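Local coordinates for flocculation protein FLO11 (Saccharomyces cerevisiae, PDB 4UYT) that mediates homophilic, kin-discriminating adhesion between yeast cells in flocculation and plays a role in cell-substrate adhesion, invasive growth, pseudohypha formation and biofilm development, here represented by its N-terminal domain, at residues A[21-26]-A[160-165]; A[39-44]-A[169-174]; A[48-53]-A[98-103]; A[67-72]-A[79-84]; A[92-97]-A[123-128]. All blocks are in the same frame, centred on the assembly; numbering follows the deposited sequence.

Contact 1 of 5, residues A[21-26]-A[160-165]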
# COMPACT_ATOMS: atom_id res chain seq x y z
N ASN A 21 -7.34 -12.47 -1.61
CA ASN A 21 -8.58 -12.33 -0.87
C ASN A 21 -8.64 -13.29 0.29
O ASN A 21 -9.12 -12.94 1.37
CB ASN A 21 -9.76 -12.55 -1.82
CG ASN A 21 -9.97 -11.35 -2.73
OD1 ASN A 21 -9.58 -10.21 -2.39
ND2 ASN A 21 -10.59 -11.59 -3.87
N TRP A 22 -8.13 -14.49 0.08
CA TRP A 22 -8.11 -15.49 1.14
C TRP A 22 -7.51 -14.99 2.46
O TRP A 22 -8.04 -15.24 3.54
CB TRP A 22 -7.37 -16.71 0.62
CG TRP A 22 -7.18 -17.82 1.57
CD1 TRP A 22 -8.00 -18.89 1.72
CD2 TRP A 22 -6.07 -18.02 2.45
NE1 TRP A 22 -7.49 -19.75 2.66
CE2 TRP A 22 -6.30 -19.25 3.12
CE3 TRP A 22 -4.90 -17.31 2.73
CZ2 TRP A 22 -5.41 -19.77 4.07
CZ3 TRP A 22 -4.01 -17.83 3.67
CH2 TRP A 22 -4.28 -19.04 4.33
N HIS A 23 -6.41 -14.26 2.37
CA HIS A 23 -5.73 -13.82 3.57
C HIS A 23 -6.52 -12.80 4.39
O HIS A 23 -6.44 -12.79 5.61
CB HIS A 23 -4.35 -13.25 3.21
CG HIS A 23 -3.50 -12.97 4.39
ND1 HIS A 23 -2.90 -13.95 5.16
CD2 HIS A 23 -3.20 -11.80 4.99
CE1 HIS A 23 -2.24 -13.37 6.15
NE2 HIS A 23 -2.40 -12.06 6.06
N MET A 24 -7.27 -11.93 3.72
CA MET A 24 -8.19 -11.04 4.40
C MET A 24 -9.43 -11.80 4.90
O MET A 24 -9.82 -11.66 6.06
CB MET A 24 -8.59 -9.90 3.49
CG MET A 24 -7.43 -8.92 3.34
SD MET A 24 -7.53 -7.72 1.97
CE MET A 24 -7.26 -8.83 0.56
N ASP A 25 -10.00 -12.69 4.08
CA ASP A 25 -11.16 -13.50 4.48
C ASP A 25 -10.86 -14.27 5.75
O ASP A 25 -11.71 -14.36 6.64
CB ASP A 25 -11.58 -14.46 3.37
CG ASP A 25 -12.11 -13.78 2.11
OD1 ASP A 25 -12.46 -12.58 2.11
OD2 ASP A 25 -12.22 -14.49 1.09
N GLN A 26 -9.70 -14.91 5.83
CA GLN A 26 -9.32 -15.72 7.00
C GLN A 26 -9.31 -14.93 8.31
O GLN A 26 -9.48 -15.50 9.38
CB GLN A 26 -7.95 -16.36 6.79
CG GLN A 26 -7.92 -17.48 5.75
CD GLN A 26 -8.56 -18.76 6.23
OE1 GLN A 26 -9.56 -19.22 5.67
NE2 GLN A 26 -7.99 -19.36 7.27
N GLN A 160 -0.06 -15.02 1.71
CA GLN A 160 -0.06 -14.66 3.13
C GLN A 160 0.23 -13.17 3.31
O GLN A 160 0.44 -12.69 4.42
CB GLN A 160 0.88 -15.59 3.89
CG GLN A 160 0.29 -17.00 3.95
CD GLN A 160 1.29 -18.10 4.25
OE1 GLN A 160 2.50 -17.87 4.31
NE2 GLN A 160 0.79 -19.32 4.43
N THR A 161 0.21 -12.44 2.19
CA THR A 161 0.07 -10.98 2.14
C THR A 161 -1.33 -10.68 1.60
O THR A 161 -2.05 -11.55 1.09
CB THR A 161 1.09 -10.31 1.21
OG1 THR A 161 0.75 -10.65 -0.13
CG2 THR A 161 2.50 -10.74 1.56
N ASP A 162 -1.70 -9.41 1.71
CA ASP A 162 -2.99 -8.93 1.29
C ASP A 162 -3.02 -8.24 -0.06
O ASP A 162 -4.10 -8.13 -0.67
CB ASP A 162 -3.50 -7.99 2.38
CG ASP A 162 -3.44 -8.67 3.73
OD1 ASP A 162 -4.21 -9.65 3.92
OD2 ASP A 162 -2.56 -8.29 4.52
N PHE A 163 -1.86 -7.78 -0.49
CA PHE A 163 -1.73 -7.03 -1.72
C PHE A 163 -0.51 -7.55 -2.48
O PHE A 163 0.45 -7.95 -1.83
CB PHE A 163 -1.43 -5.55 -1.44
CG PHE A 163 -2.45 -4.81 -0.62
CD1 PHE A 163 -3.79 -4.84 -0.95
CD2 PHE A 163 -2.03 -3.99 0.41
CE1 PHE A 163 -4.67 -4.04 -0.25
CE2 PHE A 163 -2.90 -3.19 1.09
CZ PHE A 163 -4.23 -3.24 0.78
N PRO A 164 -0.54 -7.51 -3.80
CA PRO A 164 0.64 -7.89 -4.56
C PRO A 164 1.83 -6.99 -4.31
O PRO A 164 1.72 -5.82 -3.94
CB PRO A 164 0.18 -7.76 -6.03
CG PRO A 164 -1.04 -6.90 -6.02
CD PRO A 164 -1.65 -7.05 -4.67
N GLY A 165 3.00 -7.56 -4.51
CA GLY A 165 4.18 -6.76 -4.79
C GLY A 165 4.23 -6.30 -6.23
O GLY A 165 3.49 -6.81 -7.10
O HOH W 1 -3.14 -8.99 7.09
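His-23 and Met-24, side by side on helix 21-25, carry most of the helix side of this contact, and Gln-160 and Asp-162 receive them from the loop 160-165. Packing comes first. Met-24, flexible and apolar, bends at chi3 (-71°), and its CE comes 3.5 Å from Asp-162 O, while its CG lies 3.4 Å from Asp-162 OD1. Leu-146 of strand 143-147 touches both Met-24 and Asp-162 and so closes this group from the sheet side. Trp-22, one residue before His-23, stacks on His-158.

The polar contacts gather round His-23. Its CG is anti to the backbone N (chi1 -171°), directed at the loop. At the root of the side chain, CB lies 3.6 Å from Thr-161 O. Further out, Gln-160 O lies over one face of the imidazole, 3.2 Å above its plane and toward the rim. The fit between this ring and the carboxylate of Asp-162 is too close in the model and therefore doubtful. A water joins the two segments as well: it donates to Asp-162 OD2 at 2.7 Å and takes a weak bond from His-23 NE2. The same OD2 accepts the backbone N-H of Ser-147, which ties the loop to strand 143-147. This is helix-to-loop packing at the side of a beta sandwich: the one helix of the Flo11 domain is seated on the loop that leads into strand 166-169.

Contact 2 of 5, residues A[39-44]-A[169-174]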
# COMPACT_ATOMS: atom_id res chain seq x y z
N VAL A 39 5.20 5.68 -10.79
CA VAL A 39 6.52 5.54 -10.23
C VAL A 39 7.42 6.51 -10.96
O VAL A 39 7.48 6.50 -12.18
CB VAL A 39 7.05 4.10 -10.39
CG1 VAL A 39 8.51 4.03 -9.94
CG2 VAL A 39 6.20 3.07 -9.64
N SER A 40 8.16 7.33 -10.21
CA SER A 40 9.15 8.23 -10.76
C SER A 40 10.45 8.07 -10.01
O SER A 40 10.50 8.12 -8.78
CB SER A 40 8.66 9.68 -10.61
OG SER A 40 9.58 10.63 -11.07
N TRP A 41 11.52 7.93 -10.76
CA TRP A 41 12.86 7.90 -10.14
C TRP A 41 13.26 9.31 -9.74
O TRP A 41 13.21 10.23 -10.58
CB TRP A 41 13.84 7.34 -11.16
CG TRP A 41 15.25 7.26 -10.66
CD1 TRP A 41 15.69 6.68 -9.50
CD2 TRP A 41 16.40 7.80 -11.31
NE1 TRP A 41 17.02 6.84 -9.40
CE2 TRP A 41 17.52 7.53 -10.49
CE3 TRP A 41 16.55 8.49 -12.51
CZ2 TRP A 41 18.82 7.81 -10.87
CZ3 TRP A 41 17.90 8.80 -12.88
CH2 TRP A 41 18.98 8.46 -12.07
N VAL A 42 13.72 9.44 -8.49
CA VAL A 42 14.15 10.73 -7.95
C VAL A 42 15.66 10.89 -8.16
O VAL A 42 16.10 11.81 -8.86
CB VAL A 42 13.73 10.89 -6.48
CG1 VAL A 42 14.06 12.29 -6.02
CG2 VAL A 42 12.26 10.55 -6.29
N GLN A 43 16.43 10.01 -7.55
CA GLN A 43 17.88 9.90 -7.70
C GLN A 43 18.29 8.67 -6.88
O GLN A 43 17.46 8.07 -6.18
CB GLN A 43 18.64 11.14 -7.27
CG GLN A 43 18.44 11.49 -5.81
CD GLN A 43 19.32 12.63 -5.37
OE1 GLN A 43 19.18 13.73 -5.86
NE2 GLN A 43 20.25 12.38 -4.46
N ASP A 44 19.56 8.30 -6.93
CA ASP A 44 20.03 7.16 -6.16
C ASP A 44 19.16 5.96 -6.51
O ASP A 44 18.95 5.68 -7.71
CB ASP A 44 20.07 7.49 -4.65
CG ASP A 44 20.93 8.71 -4.32
OD1 ASP A 44 22.00 8.89 -4.94
OD2 ASP A 44 20.53 9.51 -3.45
N ASN A 169 11.23 -0.47 -13.74
CA ASN A 169 12.58 -0.32 -14.27
C ASN A 169 13.51 0.47 -13.32
O ASN A 169 13.15 1.53 -12.82
CB ASN A 169 12.57 0.36 -15.63
CG ASN A 169 12.24 -0.61 -16.76
OD1 ASN A 169 11.46 -1.55 -16.59
ND2 ASN A 169 12.82 -0.38 -17.91
N ILE A 170 14.72 -0.03 -13.19
CA ILE A 170 15.79 0.66 -12.47
C ILE A 170 15.98 2.05 -13.08
O ILE A 170 16.10 2.21 -14.30
CB ILE A 170 17.08 -0.16 -12.52
CG1 ILE A 170 16.92 -1.48 -11.77
CG2 ILE A 170 18.26 0.63 -11.97
CD1 ILE A 170 17.97 -2.52 -12.11
N ASP A 171 16.00 3.05 -12.21
CA ASP A 171 16.16 4.47 -12.54
C ASP A 171 15.06 4.95 -13.51
O ASP A 171 15.18 6.04 -14.10
CB ASP A 171 17.54 4.76 -13.10
CG ASP A 171 18.65 4.35 -12.15
OD1 ASP A 171 18.37 4.30 -10.92
OD2 ASP A 171 19.77 4.06 -12.62
N CYS A 172 13.98 4.17 -13.64
CA CYS A 172 12.97 4.45 -14.65
C CYS A 172 13.55 4.69 -16.04
O CYS A 172 13.02 5.46 -16.82
CB CYS A 172 12.00 5.51 -14.25
SG CYS A 172 11.02 5.00 -12.78
N ASP A 173 14.65 4.00 -16.34
CA ASP A 173 15.20 4.04 -17.67
C ASP A 173 14.37 3.10 -18.54
O ASP A 173 14.51 1.87 -18.50
CB ASP A 173 16.64 3.60 -17.66
CG ASP A 173 17.26 3.59 -19.02
OD1 ASP A 173 16.54 3.72 -20.03
OD2 ASP A 173 18.53 3.54 -19.09
N ASN A 174 13.45 3.68 -19.30
CA ASN A 174 12.48 2.88 -20.05
C ASN A 174 13.07 2.21 -21.28
O ASN A 174 12.41 1.41 -21.92
CB ASN A 174 11.31 3.76 -20.45
CG ASN A 174 10.56 4.28 -19.24
OD1 ASN A 174 10.51 5.51 -19.00
ND2 ASN A 174 10.05 3.39 -18.46
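Trp-41 lies alongside Asp-171, the two side chains pointing the same way, and its atoms account for most of the contact. At the root, CB of Trp-41 rests 3.5 Å from Asp-171 O and 4.0 Å from the sulphur of Cys-172. CG is anti to the backbone N (chi1 180°), and from it the indole turns one face to Asp-171: the CA of that residue sits 3.6 Å from the centroid of the five-membered ring and 15° off its normal, a CH-pi contact. Further out, CE3 approaches Asp-171 O at 3.2 Å, and CB of Asp-171 covers the centre of the bicycle. The far face is met by CA of Gln-43. At the indole nitrogen, NE1 donates in the ring plane to Asp-44 O (2.8 Å) and stands above the plane of the Asp-44 carbonyl. Asp-171 OD1 hangs over the same face as its CB, 3.5 Å from CZ2. Beside the root of the side chain, Cys-172 SG packs 3.9 Å from CG1 of Val-39; its disulfide to Cys-8, on which Val-39 also packs, fixes it next to the strand. The chemistry is thus mainly van der Waals and CH-pi: the Asp-171 oxygens lie over the ring without bonding to NE1, whose N-H is used within its own segment.

Contact 3 of 5, residues A[48-53]-A[98-103]. With NA (sodium ion), chain G.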
# COMPACT_ATOMS: atom_id res chain seq x y z
N GLN A 48 9.63 7.93 -6.14
CA GLN A 48 8.39 8.46 -5.64
C GLN A 48 7.26 7.66 -6.28
O GLN A 48 7.15 7.62 -7.51
CB GLN A 48 8.28 9.94 -6.00
CG GLN A 48 7.05 10.59 -5.40
CD GLN A 48 7.06 12.07 -5.55
OE1 GLN A 48 6.99 12.57 -6.65
NE2 GLN A 48 7.17 12.78 -4.45
N ILE A 49 6.47 6.98 -5.46
CA ILE A 49 5.41 6.12 -5.94
C ILE A 49 4.07 6.60 -5.44
O ILE A 49 4.00 7.23 -4.38
CB ILE A 49 5.64 4.64 -5.56
CG1 ILE A 49 5.38 4.33 -4.09
CG2 ILE A 49 7.05 4.25 -5.98
CD1 ILE A 49 5.46 2.85 -3.76
N THR A 50 3.03 6.29 -6.21
CA THR A 50 1.69 6.59 -5.83
C THR A 50 0.92 5.26 -5.80
O THR A 50 0.98 4.49 -6.74
CB THR A 50 1.03 7.57 -6.80
OG1 THR A 50 1.80 8.79 -6.77
CG2 THR A 50 -0.40 7.87 -6.40
N ILE A 51 0.18 5.06 -4.72
CA ILE A 51 -0.68 3.91 -4.56
C ILE A 51 -2.14 4.34 -4.55
O ILE A 51 -2.45 5.46 -4.13
CB ILE A 51 -0.32 3.08 -3.30
CG1 ILE A 51 -0.55 3.85 -2.00
CG2 ILE A 51 1.09 2.55 -3.41
CD1 ILE A 51 -0.40 3.03 -0.72
N HIS A 52 -3.01 3.41 -4.96
CA HIS A 52 -4.44 3.59 -4.92
C HIS A 52 -5.01 2.36 -4.23
O HIS A 52 -4.86 1.24 -4.73
CB HIS A 52 -5.00 3.73 -6.33
CG HIS A 52 -6.48 3.95 -6.38
ND1 HIS A 52 -7.22 3.70 -7.50
CD2 HIS A 52 -7.33 4.45 -5.46
CE1 HIS A 52 -8.47 4.04 -7.27
NE2 HIS A 52 -8.56 4.49 -6.04
N VAL A 53 -5.67 2.56 -3.09
CA VAL A 53 -6.23 1.51 -2.27
C VAL A 53 -7.74 1.63 -2.28
O VAL A 53 -8.26 2.72 -2.08
CB VAL A 53 -5.69 1.58 -0.83
CG1 VAL A 53 -6.33 0.55 0.07
CG2 VAL A 53 -4.18 1.38 -0.86
N THR A 98 -5.58 7.51 -2.20
CA THR A 98 -4.28 7.47 -2.77
C THR A 98 -3.25 7.99 -1.77
O THR A 98 -3.57 8.72 -0.84
CB THR A 98 -4.18 8.29 -4.08
OG1 THR A 98 -4.42 9.67 -3.80
CG2 THR A 98 -5.14 7.78 -5.10
N ALA A 99 -2.00 7.63 -2.00
CA ALA A 99 -0.89 8.15 -1.21
C ALA A 99 0.33 8.16 -2.09
O ALA A 99 0.50 7.26 -2.91
CB ALA A 99 -0.66 7.30 0.02
N THR A 100 1.18 9.15 -1.87
CA THR A 100 2.45 9.28 -2.59
C THR A 100 3.57 9.39 -1.58
O THR A 100 3.49 10.16 -0.63
CB THR A 100 2.41 10.50 -3.54
OG1 THR A 100 1.37 10.34 -4.52
CG2 THR A 100 3.71 10.67 -4.26
N PHE A 101 4.62 8.60 -1.77
CA PHE A 101 5.71 8.56 -0.82
C PHE A 101 6.91 7.96 -1.52
O PHE A 101 6.81 7.47 -2.63
CB PHE A 101 5.36 7.79 0.46
CG PHE A 101 4.94 6.36 0.22
CD1 PHE A 101 3.63 6.04 -0.16
CD2 PHE A 101 5.84 5.32 0.40
CE1 PHE A 101 3.25 4.74 -0.38
CE2 PHE A 101 5.44 4.01 0.19
CZ PHE A 101 4.15 3.73 -0.20
N GLU A 102 8.07 8.05 -0.86
CA GLU A 102 9.31 7.57 -1.44
C GLU A 102 9.74 6.22 -0.84
O GLU A 102 9.58 5.95 0.35
CB GLU A 102 10.42 8.61 -1.28
CG GLU A 102 10.19 9.82 -2.16
CD GLU A 102 11.24 10.90 -1.95
OE1 GLU A 102 11.69 11.14 -0.83
OE2 GLU A 102 11.60 11.55 -2.92
N VAL A 103 10.32 5.41 -1.72
CA VAL A 103 10.87 4.12 -1.35
C VAL A 103 12.27 4.01 -1.92
O VAL A 103 12.58 4.60 -2.95
CB VAL A 103 10.00 2.95 -1.83
CG1 VAL A 103 8.62 3.01 -1.20
CG2 VAL A 103 9.91 2.90 -3.35
NA NA G . 4.74 8.82 -8.43
O HOH W 2 5.20 11.19 -8.46
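Two neighbouring antiparallel strands of the fibronectin type III-like sandwich meet here, Ile-49 pairing with Phe-101 and Ile-51 with Ala-99 as hydrogen-bonded pairs. Ile-49 N reaches Phe-101 O at 2.9 Å in a nearly straight bond (172°), and Ile-51 N reaches Ala-99 O at the same distance; the return bonds run from Phe-101 N and Ala-99 N. Between them stands the non-hydrogen-bonded pair Thr-50 with Thr-100, and Gln-48/Glu-102 and His-52/Thr-98 flank the set.

The face of Ile-49, Ile-51, Ala-99 and Phe-101 is the buried one. Phe-101 has CG wedged between the backbone N and the carbonyl carbon (chi1 58°), and CG1 of Ile-49 lies over its ring, 4.2 Å from the centroid, in a CH-pi contact. CD1 of Ile-51 touches the edge of the same ring at CE1. Small Ala-99 fits beside Ile-51, its CB 4.0 Å from CG1, and Ile-69 of the other sheet covers Ile-51, Ala-99 and Phe-101. Beta-branched isoleucine and threonine suit the extended backbone.

The opposite face is polar. Thr-50 and Thr-100 join their hydroxyls, OG1 to OG1 at 2.8 Å, with each CG2 anti to its own backbone N. His-52, on the same face, hydrogen-bonds through NE2 to Asp-96. Near the strand start a sodium ion is bound by Gln-48 O at 2.9 Å, by Ser-38 OG and by a water at 2.4 Å, and that water donates a hydrogen bond to Gln-48 OE1 at 2.9 Å.

Contact 4 of 5, residues A[67-72]-A[79-84]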
# COMPACT_ATOMS: atom_id res chain seq x y z
N LEU A 67 -4.82 5.87 10.15
CA LEU A 67 -4.39 5.15 8.96
C LEU A 67 -2.95 5.58 8.69
O LEU A 67 -2.66 6.77 8.60
CB LEU A 67 -5.29 5.51 7.78
CG LEU A 67 -4.98 4.80 6.47
CD1 LEU A 67 -5.18 3.31 6.60
CD2 LEU A 67 -5.83 5.36 5.36
N LYS A 68 -2.06 4.61 8.57
CA LYS A 68 -0.68 4.94 8.29
C LYS A 68 -0.04 3.81 7.55
O LYS A 68 -0.38 2.64 7.73
CB LYS A 68 0.10 5.28 9.54
CG LYS A 68 0.15 4.23 10.60
CD LYS A 68 1.07 4.70 11.73
CE LYS A 68 1.00 3.80 12.93
NZ LYS A 68 1.91 4.36 13.97
N ILE A 69 0.93 4.18 6.74
CA ILE A 69 1.78 3.23 6.06
C ILE A 69 2.99 3.02 6.99
O ILE A 69 3.59 3.98 7.48
CB ILE A 69 2.22 3.75 4.69
CG1 ILE A 69 1.06 4.32 3.91
CG2 ILE A 69 2.92 2.64 3.94
CD1 ILE A 69 1.40 4.83 2.54
N ILE A 70 3.32 1.76 7.25
CA ILE A 70 4.42 1.42 8.12
C ILE A 70 5.34 0.43 7.44
O ILE A 70 5.01 -0.18 6.42
CB ILE A 70 3.90 0.82 9.46
CG1 ILE A 70 3.06 -0.45 9.24
CG2 ILE A 70 3.13 1.87 10.24
CD1 ILE A 70 2.66 -1.15 10.52
N GLY A 71 6.52 0.26 8.02
CA GLY A 71 7.47 -0.68 7.47
C GLY A 71 8.02 -0.26 6.13
O GLY A 71 8.41 -1.10 5.35
N VAL A 72 8.09 1.05 5.86
CA VAL A 72 8.54 1.53 4.58
C VAL A 72 10.07 1.59 4.58
O VAL A 72 10.70 2.12 5.50
CB VAL A 72 8.00 2.93 4.25
CG1 VAL A 72 8.56 3.44 2.94
CG2 VAL A 72 6.48 2.90 4.19
N VAL A 79 4.47 6.64 7.07
CA VAL A 79 3.76 7.70 6.36
C VAL A 79 2.37 7.79 6.94
O VAL A 79 1.52 6.96 6.67
CB VAL A 79 3.69 7.44 4.83
CG1 VAL A 79 3.06 8.62 4.13
CG2 VAL A 79 5.09 7.19 4.27
N GLN A 80 2.17 8.78 7.79
CA GLN A 80 0.86 9.00 8.36
C GLN A 80 -0.10 9.52 7.30
O GLN A 80 0.19 10.49 6.61
CB GLN A 80 0.95 9.98 9.52
CG GLN A 80 -0.27 9.91 10.44
CD GLN A 80 -0.23 8.76 11.43
OE1 GLN A 80 0.82 8.41 11.96
NE2 GLN A 80 -1.38 8.17 11.69
N LEU A 81 -1.26 8.88 7.19
CA LEU A 81 -2.29 9.32 6.23
C LEU A 81 -3.47 9.97 6.93
O LEU A 81 -4.05 10.91 6.41
CB LEU A 81 -2.79 8.18 5.33
CG LEU A 81 -1.69 7.51 4.52
CD1 LEU A 81 -2.30 6.39 3.69
CD2 LEU A 81 -0.95 8.49 3.63
N TYR A 82 -3.80 9.47 8.11
CA TYR A 82 -4.90 10.01 8.87
C TYR A 82 -4.62 9.74 10.33
O TYR A 82 -4.25 8.64 10.72
CB TYR A 82 -6.21 9.35 8.48
CG TYR A 82 -7.42 10.07 8.96
CD1 TYR A 82 -7.96 11.10 8.22
CD2 TYR A 82 -8.03 9.72 10.15
CE1 TYR A 82 -9.11 11.75 8.62
CE2 TYR A 82 -9.18 10.35 10.57
CZ TYR A 82 -9.71 11.36 9.80
OH TYR A 82 -10.86 11.99 10.21
N GLY A 83 -4.85 10.74 11.16
CA GLY A 83 -4.79 10.53 12.57
C GLY A 83 -4.99 11.82 13.31
O GLY A 83 -4.30 12.81 13.06
N TYR A 84 -5.95 11.79 14.22
CA TYR A 84 -6.21 12.92 15.08
C TYR A 84 -5.00 13.25 15.95
O TYR A 84 -4.61 14.42 16.12
CB TYR A 84 -7.44 12.63 15.94
CG TYR A 84 -8.73 12.57 15.16
CD1 TYR A 84 -9.42 13.73 14.88
CD2 TYR A 84 -9.26 11.37 14.68
CE1 TYR A 84 -10.61 13.72 14.17
CE2 TYR A 84 -10.45 11.34 13.98
CZ TYR A 84 -11.11 12.52 13.72
OH TYR A 84 -12.31 12.52 13.03
O HOH W 3 1.98 7.12 14.11
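Leu-67 faces two residues at once, Leu-81 and Tyr-82, in a classic beta bulge of the hairpin formed by strands 64-70 and 79-83. Its carbonyl oxygen accepts from both backbone nitrogens, Leu-81 N at 2.9 Å and Tyr-82 N at 3.0 Å. Beyond the bulge, Ile-69 and Val-79 exchange a regular pair of backbone bonds.

The tight side is aliphatic. Leu-81 has CD1 anti to its CA (chi2 179°), and this methyl nestles between CD2 of Leu-67 and CG1 of Ile-69, each at 4.0 Å, against Phe-97 and Ala-99 of the opposing sheet. Ile-69 and Val-79 lie side by side, pointing the same way.

On the other face the packing is looser and wetter. Lys-68 runs out extended, a long chain suited to carrying its charge into water, and one water bridges its NZ to Gln-80 OE1, each at 2.8 Å. The Gln-80 chain bends at chi2 (81°), which turns CD back; NE2 donates at 3.1 Å to Tyr-82 O, which also accepts from Leu-67 N, on the opposite face of the carbonyl plane.

Contact 5 of 5, residues A[92-97]-A[123-128]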
# COMPACT_ATOMS: atom_id res chain seq x y z
N ASP A 92 -9.57 11.29 2.49
CA ASP A 92 -10.95 11.48 2.89
C ASP A 92 -11.84 10.28 2.79
O ASP A 92 -13.02 10.38 3.09
CB ASP A 92 -11.57 12.67 2.14
CG ASP A 92 -11.71 12.44 0.65
OD1 ASP A 92 -11.44 11.33 0.14
OD2 ASP A 92 -12.12 13.41 -0.03
N ASN A 93 -11.31 9.12 2.40
CA ASN A 93 -12.13 7.92 2.26
C ASN A 93 -11.19 6.74 2.49
O ASN A 93 -10.35 6.48 1.66
CB ASN A 93 -12.77 7.86 0.87
CG ASN A 93 -13.65 6.65 0.70
OD1 ASN A 93 -13.56 5.68 1.47
ND2 ASN A 93 -14.49 6.68 -0.33
N PRO A 94 -11.32 6.02 3.62
CA PRO A 94 -10.39 4.93 3.93
C PRO A 94 -10.60 3.73 3.01
O PRO A 94 -9.81 2.80 3.07
CB PRO A 94 -10.71 4.60 5.39
CG PRO A 94 -12.15 4.95 5.52
CD PRO A 94 -12.36 6.17 4.66
N THR A 95 -11.67 3.74 2.21
CA THR A 95 -11.95 2.69 1.25
C THR A 95 -11.78 3.16 -0.20
O THR A 95 -12.10 2.40 -1.10
CB THR A 95 -13.33 2.05 1.50
OG1 THR A 95 -14.37 3.03 1.48
CG2 THR A 95 -13.33 1.35 2.83
N ASP A 96 -11.21 4.35 -0.42
CA ASP A 96 -10.82 4.76 -1.77
C ASP A 96 -9.87 5.93 -1.60
O ASP A 96 -10.28 7.08 -1.49
CB ASP A 96 -12.02 5.14 -2.65
CG ASP A 96 -11.65 5.26 -4.11
OD1 ASP A 96 -10.46 5.48 -4.39
OD2 ASP A 96 -12.55 5.11 -4.95
N PHE A 97 -8.58 5.64 -1.53
CA PHE A 97 -7.58 6.67 -1.28
C PHE A 97 -6.34 6.43 -2.07
O PHE A 97 -6.07 5.34 -2.54
CB PHE A 97 -7.26 6.81 0.22
CG PHE A 97 -6.57 5.62 0.86
CD1 PHE A 97 -5.19 5.50 0.86
CD2 PHE A 97 -7.31 4.60 1.49
CE1 PHE A 97 -4.57 4.43 1.48
CE2 PHE A 97 -6.69 3.51 2.11
CZ PHE A 97 -5.31 3.45 2.10
N PHE A 123 -4.65 0.04 9.66
CA PHE A 123 -5.96 0.66 9.80
C PHE A 123 -6.43 0.51 11.25
O PHE A 123 -6.34 -0.57 11.84
CB PHE A 123 -6.99 -0.09 8.95
CG PHE A 123 -6.85 0.08 7.45
CD1 PHE A 123 -5.86 -0.59 6.75
CD2 PHE A 123 -7.76 0.84 6.74
CE1 PHE A 123 -5.76 -0.45 5.37
CE2 PHE A 123 -7.70 0.95 5.36
CZ PHE A 123 -6.70 0.29 4.68
N GLU A 124 -6.98 1.59 11.79
CA GLU A 124 -7.68 1.52 13.06
C GLU A 124 -9.01 2.21 12.86
O GLU A 124 -9.09 3.43 12.75
CB GLU A 124 -6.90 2.22 14.19
CG GLU A 124 -5.60 1.55 14.58
CD GLU A 124 -4.86 2.27 15.70
OE1 GLU A 124 -5.33 3.31 16.21
OE2 GLU A 124 -3.77 1.79 16.07
N TYR A 125 -10.07 1.40 12.87
CA TYR A 125 -11.43 1.89 12.88
C TYR A 125 -12.02 1.75 14.28
O TYR A 125 -11.61 0.90 15.08
CB TYR A 125 -12.29 1.08 11.93
CG TYR A 125 -11.96 1.20 10.45
CD1 TYR A 125 -12.51 2.22 9.68
CD2 TYR A 125 -11.22 0.22 9.79
CE1 TYR A 125 -12.28 2.32 8.32
CE2 TYR A 125 -11.00 0.30 8.42
CZ TYR A 125 -11.54 1.34 7.68
OH TYR A 125 -11.38 1.44 6.31
N LEU A 126 -12.98 2.61 14.58
CA LEU A 126 -13.77 2.49 15.81
C LEU A 126 -12.95 2.65 17.09
O LEU A 126 -13.36 2.15 18.14
CB LEU A 126 -14.53 1.15 15.87
CG LEU A 126 -15.62 0.84 14.85
CD1 LEU A 126 -16.43 -0.36 15.33
CD2 LEU A 126 -16.54 2.03 14.61
N GLN A 127 -11.83 3.34 17.02
CA GLN A 127 -11.04 3.67 18.20
C GLN A 127 -11.19 5.14 18.47
O GLN A 127 -11.69 5.89 17.62
CB GLN A 127 -9.57 3.29 18.00
CG GLN A 127 -9.33 1.79 17.87
CD GLN A 127 -9.78 0.98 19.08
OE1 GLN A 127 -10.24 -0.15 18.96
NE2 GLN A 127 -9.64 1.57 20.26
N GLY A 128 -10.79 5.57 19.66
CA GLY A 128 -10.91 6.97 20.02
C GLY A 128 -12.34 7.43 19.85
O GLY A 128 -13.29 6.70 20.18
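Phe-97 and Phe-123 reach toward each other tip to tip, CE2 of the first 4.1 Å from CZ of the second, with Phe-123 CZ near the plane of the Phe-97 ring. Pro-94 O lies in the plane of both rings at their edges, 3.6 Å from CE2 of Phe-123. This buried carbonyl has no hydrogen-bond partner; ring C-H groups, weakly positive at the edge, may partly compensate.

Tyr-125 meets Pro-94 at an oblique angle: CG of the proline sits at the edge of the phenol, 3.8 Å from CE1, and its CB comes 3.4 Å from the OH, which is hydrogen-bonded to Tyr-32. The rigid proline is held by a type I turn and by an Asx turn, Asn-93 OD1 accepting from Thr-95 N at 2.8 Å; Thr-95 OG1 adds a second bond to OD1, in the carbonyl plane on a lone pair.

Large flat rings suit a place between two sheets. Phe-123 stacks on Phe-144 of strand 143-147, Leu-67 of strand 64-70 touches both phenylalanines, and Phe-97 packs on Val-53 of strand 46-55, so the turn entering strand 96-104 is seated against strand 120-125 of the facing sheet.

How the contacts relate
Contacts 3, 4 and 5 belong to the two sheets of the sandwich. Contact 3 pairs strands of one sheet, contact 4 pairs strands of the other, their centres about 12 Å apart, and contact 5 bridges the sheets about 11 Å from the centre of contact 4. Phe-101 against Ile-69 and Leu-81 against Phe-97 join the three into one core. Strand 96-104 serves contacts 3 and 5. Contacts 1 and 2 have centres about 28 Å apart, on opposite sides of the chain's centre; along the chain both enclose contacts 3, 4 and 5, and their own segments alternate. The adhesin domain thus has early and late parts of the chain brought together round the core.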